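Local structure of oxetanocin-like protein (Pyrococcus furiosus, 1XX7) at residues L77-I82 with E97-A102; L69-I74 with T111-E116. The protein probably hydrolyses 2'-deoxyribonucleoside 5'-phosphates to deoxynucleosides and phosphate, as a metal-dependent 5'-deoxynucleotidase of the HD-domain family. All blocks are in the same frame, centred on the assembly; numbering follows the deposited sequence.

Contact 1: residues L77-I82 with E97-A102; sequences LGEAII and EAEAKA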
loop_
_atom_site.group_PDB
_atom_site.type_symbol
_atom_site.label_atom_id
_atom_site.label_comp_id
_atom_site.label_asym_id
_atom_site.label_seq_id
_atom_site.Cartn_x
_atom_site.Cartn_y
_atom_site.Cartn_z
ATOM N N LEU A 77 20.530 12.446 4.687
ATOM C CA LEU A 77 19.626 13.242 5.494
ATOM C C LEU A 77 19.164 14.550 4.807
ATOM O O LEU A 77 18.057 15.039 5.071
ATOM C CB LEU A 77 20.298 13.558 6.814
ATOM C CG LEU A 77 19.473 14.154 7.946
ATOM C CD1 LEU A 77 18.076 13.455 8.147
ATOM C CD2 LEU A 77 20.337 14.066 9.207
ATOM N N GLY A 78 20.008 15.090 3.917
ATOM C CA GLY A 78 19.628 16.212 3.069
ATOM C C GLY A 78 18.436 15.931 2.144
ATOM O O GLY A 78 17.773 16.871 1.669
ATOM N N GLU A 79 18.159 14.644 1.917
ATOM C CA GLU A 79 17.001 14.222 1.140
ATOM C C GLU A 79 15.678 14.433 1.877
ATOM O O GLU A 79 14.635 14.468 1.247
ATOM C CB GLU A 79 17.164 12.763 0.666
ATOM C CG GLU A 79 18.418 12.609 -0.165
ATOM C CD GLU A 79 18.580 11.281 -0.878
ATOM O OE1 GLU A 79 17.927 10.261 -0.531
ATOM O OE2 GLU A 79 19.423 11.262 -1.785
ATOM N N ALA A 80 15.730 14.604 3.204
ATOM C CA ALA A 80 14.581 15.027 3.976
ATOM C C ALA A 80 14.003 16.320 3.444
ATOM O O ALA A 80 12.805 16.522 3.487
ATOM C CB ALA A 80 14.939 15.176 5.479
ATOM N N ILE A 81 14.865 17.171 2.924
ATOM C CA ILE A 81 14.506 18.465 2.309
ATOM C C ILE A 81 14.374 18.405 0.771
ATOM O O ILE A 81 13.417 18.907 0.193
ATOM C CB ILE A 81 15.580 19.510 2.766
ATOM C CG1 ILE A 81 15.717 19.400 4.298
ATOM C CG2 ILE A 81 15.242 20.904 2.313
ATOM C CD1 ILE A 81 16.275 20.559 4.986
ATOM N N ILE A 82 15.328 17.744 0.130
ATOM C CA ILE A 82 15.481 17.737 -1.337
ATOM C C ILE A 82 14.703 16.592 -2.016
ATOM O O ILE A 82 14.416 16.675 -3.213
ATOM C CB ILE A 82 16.987 17.616 -1.707
ATOM C CG1 ILE A 82 17.790 18.838 -1.211
ATOM C CG2 ILE A 82 17.209 17.358 -3.224
ATOM C CD1 ILE A 82 17.199 20.200 -1.600
ATOM N N GLU A 97 24.998 19.016 -4.698
ATOM C CA GLU A 97 25.096 20.408 -4.319
ATOM C C GLU A 97 23.891 20.869 -3.489
ATOM O O GLU A 97 24.050 21.545 -2.481
ATOM C CB GLU A 97 25.244 21.271 -5.567
ATOM C CG GLU A 97 25.180 22.786 -5.288
ATOM C CD GLU A 97 24.902 23.631 -6.543
ATOM O OE1 GLU A 97 25.169 23.151 -7.690
ATOM O OE2 GLU A 97 24.421 24.785 -6.364
ATOM N N ALA A 98 22.689 20.502 -3.920
ATOM C CA ALA A 98 21.461 20.937 -3.234
ATOM C C ALA A 98 21.329 20.259 -1.852
ATOM O O ALA A 98 20.911 20.902 -0.874
ATOM C CB ALA A 98 20.238 20.678 -4.110
ATOM N N GLU A 99 21.734 18.996 -1.753
ATOM C CA GLU A 99 21.759 18.288 -0.430
ATOM C C GLU A 99 22.760 18.929 0.530
ATOM O O GLU A 99 22.462 19.082 1.721
ATOM C CB GLU A 99 22.097 16.794 -0.564
ATOM C CG GLU A 99 21.030 15.919 -1.223
ATOM C CD GLU A 99 21.378 14.394 -1.175
ATOM O OE1 GLU A 99 21.973 13.912 -0.184
ATOM O OE2 GLU A 99 21.018 13.671 -2.129
ATOM N N ALA A 100 23.943 19.303 0.017
ATOM C CA ALA A 100 24.981 19.903 0.854
ATOM C C ALA A 100 24.494 21.227 1.401
ATOM O O ALA A 100 24.687 21.507 2.588
ATOM C CB ALA A 100 26.303 20.080 0.081
ATOM N N LYS A 101 23.827 22.020 0.552
ATOM C CA LYS A 101 23.254 23.277 0.979
ATOM C C LYS A 101 22.161 23.080 2.035
ATOM O O LYS A 101 22.101 23.825 3.020
ATOM C CB LYS A 101 22.686 24.068 -0.195
ATOM C CG LYS A 101 23.687 24.777 -1.041
ATOM N N ALA A 102 21.272 22.121 1.811
ATOM C CA ALA A 102 20.191 21.838 2.768
ATOM C C ALA A 102 20.772 21.411 4.118
ATOM O O ALA A 102 20.360 21.930 5.171
ATOM C CB ALA A 102 19.243 20.740 2.218
HETATM O O HOH W 1 22.251 14.267 2.268
#
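The methyl of A102 is the bump of this contact, and the turn formed by G78, I81 and I82 supplies the hollow. CB of A102 rests 3.9 Å from CB of I81, with CG2 and CD1 of the same isoleucine close behind, while O of G78 and CG1 of I82 complete the wall. I82 is in turn a bump: with CG1 anti to the carbonyl carbon (chi1 -63°), its CG1 lies 3.8 Å from O of A98, and its CD1 reaches on to the A98 methyl, 4.0 Å from CB. The contact illustrates how small residues bring two helical segments together. G78 has no side chain to hold the backbones apart, and its CA comes to 4.6 Å from CA of E99.

Beyond this apolar part, the two extended glutamates cross obliquely, with carboxylate planes 73° apart. CG of E79 lies 3.4 Å from OE2 of E99, and the two OE2 atoms of E79 and E99 approach to 2.9 Å, a close meeting of acidic oxygens near the nickel site that OD1 of D84 joins. A water takes the N-H of G78, at 2.9 Å from its N, and donates to OE1 of E99, tying the turn to the helix through solvent.

In this all-helical HD domain, helix 79-82 comes just after the metal-binding H75-D76 pair and is wedged between helix 95-106 and helix 10-18, where L15 packs on I81. Y92 of a second subunit lies against I81 and I82.

Contact 2: residues L69-I74 with T111-E116; sequences LKIAII and TELFEE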
loop_
_atom_site.group_PDB
_atom_site.type_symbol
_atom_site.label_atom_id
_atom_site.label_comp_id
_atom_site.label_asym_id
_atom_site.label_seq_id
_atom_site.Cartn_x
_atom_site.Cartn_y
_atom_site.Cartn_z
ATOM N N LEU A 69 30.307 5.596 10.949
ATOM C CA LEU A 69 28.913 5.461 11.349
ATOM C C LEU A 69 28.212 6.798 11.362
ATOM O O LEU A 69 27.049 6.886 10.898
ATOM C CB LEU A 69 28.766 4.751 12.704
ATOM C CG LEU A 69 29.410 3.369 12.797
ATOM C CD1 LEU A 69 29.309 2.809 14.256
ATOM C CD2 LEU A 69 28.811 2.424 11.793
ATOM N N LYS A 70 28.870 7.865 11.813
ATOM C CA LYS A 70 28.206 9.179 11.731
ATOM C C LYS A 70 27.893 9.537 10.267
ATOM O O LYS A 70 26.827 10.052 9.959
ATOM C CB LYS A 70 29.038 10.296 12.326
ATOM C CG LYS A 70 29.234 10.301 13.813
ATOM C CD LYS A 70 30.109 11.481 14.197
ATOM C CE LYS A 70 30.391 11.535 15.671
ATOM N NZ LYS A 70 30.920 12.894 16.109
ATOM N N ILE A 71 28.831 9.249 9.373
ATOM C CA ILE A 71 28.663 9.581 7.951
ATOM C C ILE A 71 27.499 8.801 7.341
ATOM O O ILE A 71 26.714 9.358 6.609
ATOM C CB ILE A 71 29.948 9.292 7.134
ATOM C CG1 ILE A 71 31.086 10.251 7.532
ATOM C CG2 ILE A 71 29.659 9.349 5.613
ATOM C CD1 ILE A 71 32.477 9.808 7.027
ATOM N N ALA A 72 27.438 7.504 7.642
ATOM C CA ALA A 72 26.392 6.636 7.167
ATOM C C ALA A 72 24.977 7.121 7.582
ATOM O O ALA A 72 24.043 7.058 6.791
ATOM C CB ALA A 72 26.626 5.255 7.675
ATOM N N ILE A 73 24.876 7.603 8.814
ATOM C CA ILE A 73 23.673 8.159 9.386
ATOM C C ILE A 73 23.248 9.447 8.727
ATOM O O ILE A 73 22.057 9.611 8.409
ATOM C CB ILE A 73 23.797 8.344 10.916
ATOM C CG1 ILE A 73 23.837 6.990 11.588
ATOM C CG2 ILE A 73 22.581 9.130 11.483
ATOM C CD1 ILE A 73 24.391 7.047 12.996
ATOM N N ILE A 74 24.187 10.348 8.476
ATOM C CA ILE A 74 23.808 11.666 7.919
ATOM C C ILE A 74 23.808 11.696 6.379
ATOM O O ILE A 74 23.353 12.646 5.787
ATOM C CB ILE A 74 24.667 12.809 8.507
ATOM C CG1 ILE A 74 26.150 12.644 8.165
ATOM C CG2 ILE A 74 24.499 12.862 10.066
ATOM C CD1 ILE A 74 26.576 13.193 6.857
ATOM N N THR A 111 28.825 19.192 8.088
ATOM C CA THR A 111 29.054 19.621 6.706
ATOM C C THR A 111 30.245 18.878 6.110
ATOM O O THR A 111 30.165 18.373 4.986
ATOM C CB THR A 111 29.315 21.150 6.618
ATOM O OG1 THR A 111 28.289 21.842 7.316
ATOM C CG2 THR A 111 29.314 21.613 5.175
ATOM N N GLU A 112 31.334 18.824 6.887
ATOM C CA GLU A 112 32.559 18.140 6.487
ATOM C C GLU A 112 32.362 16.645 6.342
ATOM O O GLU A 112 33.007 16.033 5.505
ATOM C CB GLU A 112 33.702 18.418 7.468
ATOM N N LEU A 113 31.466 16.070 7.150
ATOM C CA LEU A 113 31.133 14.635 7.064
ATOM C C LEU A 113 30.423 14.285 5.767
ATOM O O LEU A 113 30.769 13.280 5.139
ATOM C CB LEU A 113 30.270 14.175 8.249
ATOM C CG LEU A 113 30.931 14.034 9.632
ATOM C CD1 LEU A 113 29.942 13.332 10.532
ATOM C CD2 LEU A 113 32.241 13.270 9.615
ATOM N N PHE A 114 29.442 15.105 5.369
ATOM C CA PHE A 114 28.763 14.909 4.071
ATOM C C PHE A 114 29.713 15.209 2.874
ATOM O O PHE A 114 29.595 14.567 1.820
ATOM C CB PHE A 114 27.484 15.728 3.972
ATOM C CG PHE A 114 26.775 15.593 2.645
ATOM C CD1 PHE A 114 26.057 14.437 2.335
ATOM C CD2 PHE A 114 26.847 16.604 1.693
ATOM C CE1 PHE A 114 25.410 14.300 1.105
ATOM C CE2 PHE A 114 26.200 16.464 0.450
ATOM C CZ PHE A 114 25.475 15.310 0.163
ATOM N N GLU A 115 30.666 16.148 3.054
ATOM C CA GLU A 115 31.744 16.356 2.056
ATOM C C GLU A 115 32.565 15.082 1.884
ATOM O O GLU A 115 32.864 14.695 0.747
ATOM C CB GLU A 115 32.668 17.557 2.404
ATOM N N GLU A 116 32.929 14.428 2.998
ATOM C CA GLU A 116 33.717 13.201 2.921
ATOM C C GLU A 116 32.967 12.118 2.164
ATOM O O GLU A 116 33.558 11.332 1.398
ATOM C CB GLU A 116 34.067 12.653 4.311
ATOM C CG GLU A 116 35.346 13.225 4.908
ATOM C CD GLU A 116 35.864 12.460 6.097
ATOM O OE1 GLU A 116 36.154 11.249 6.020
ATOM O OE2 GLU A 116 36.063 13.109 7.105
#
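L113 reaches from helix 111-119 into the face of helix 65-74 made by K70, I71 and I74. Most of the contact is apolar, and the two branches of the leucine divide the work: CD1 meets the near end of the lysine, 3.6 Å from CB of K70, whereas CD2 lies 3.8 Å from CG1 of I71. I74 holds the other flank, its CD1 placed by a chi2 of 86°; this atom comes to 3.9 Å from CB of F114 and also touches CB of L113.

A second kind of contact sets side chains against backbone. CD1 of I74 is 3.8 Å from N of F114, and CG1 of I71 lies 3.9 Å from O of L113. The segment axes pass 9.3 Å apart at 88°, a nearly perpendicular crossing that confines the contact to a few residues around the closest point.

Polar groups work at the margins. I71 meets E116 at about a right angle, its CD1 near OE1, but that oxygen is hydrogen-bonded to T122. The extended lysine leads its NZ away to a salt bridge with E54 of a third subunit.

Within the HD domain, helix 65-74 leads directly into the metal-binding H75-D76 pair. Three more helices lie around the contact: V128 of helix 123-145 lies against I71, L103 of helix 95-106 against F114, and T49 of helix 38-58 against L69 and A72.

How the contacts relate
Contact 1 is nested within the loop that contact 2 closes, and their centres lie 12 Å apart. F114 is the bridge: its ring atom CE2 packs 3.6 Å from CB of A100, and CE1 lies 3.7 Å from OE1 of E99. Helix 65-74 and segment 77-82 are joined by H75 and D76, the HD pair, which bind the nickel ion together with H41 and D132. The two contacts thus flank the metal-binding pair along the chain. The side chain of E79 lies about 6 Å from the nickel and that of F114 about 8 Å. Within the second shell, O of A72 is hydrogen-bonded to ND1 of H75, linking the end of helix 65-74 to the site.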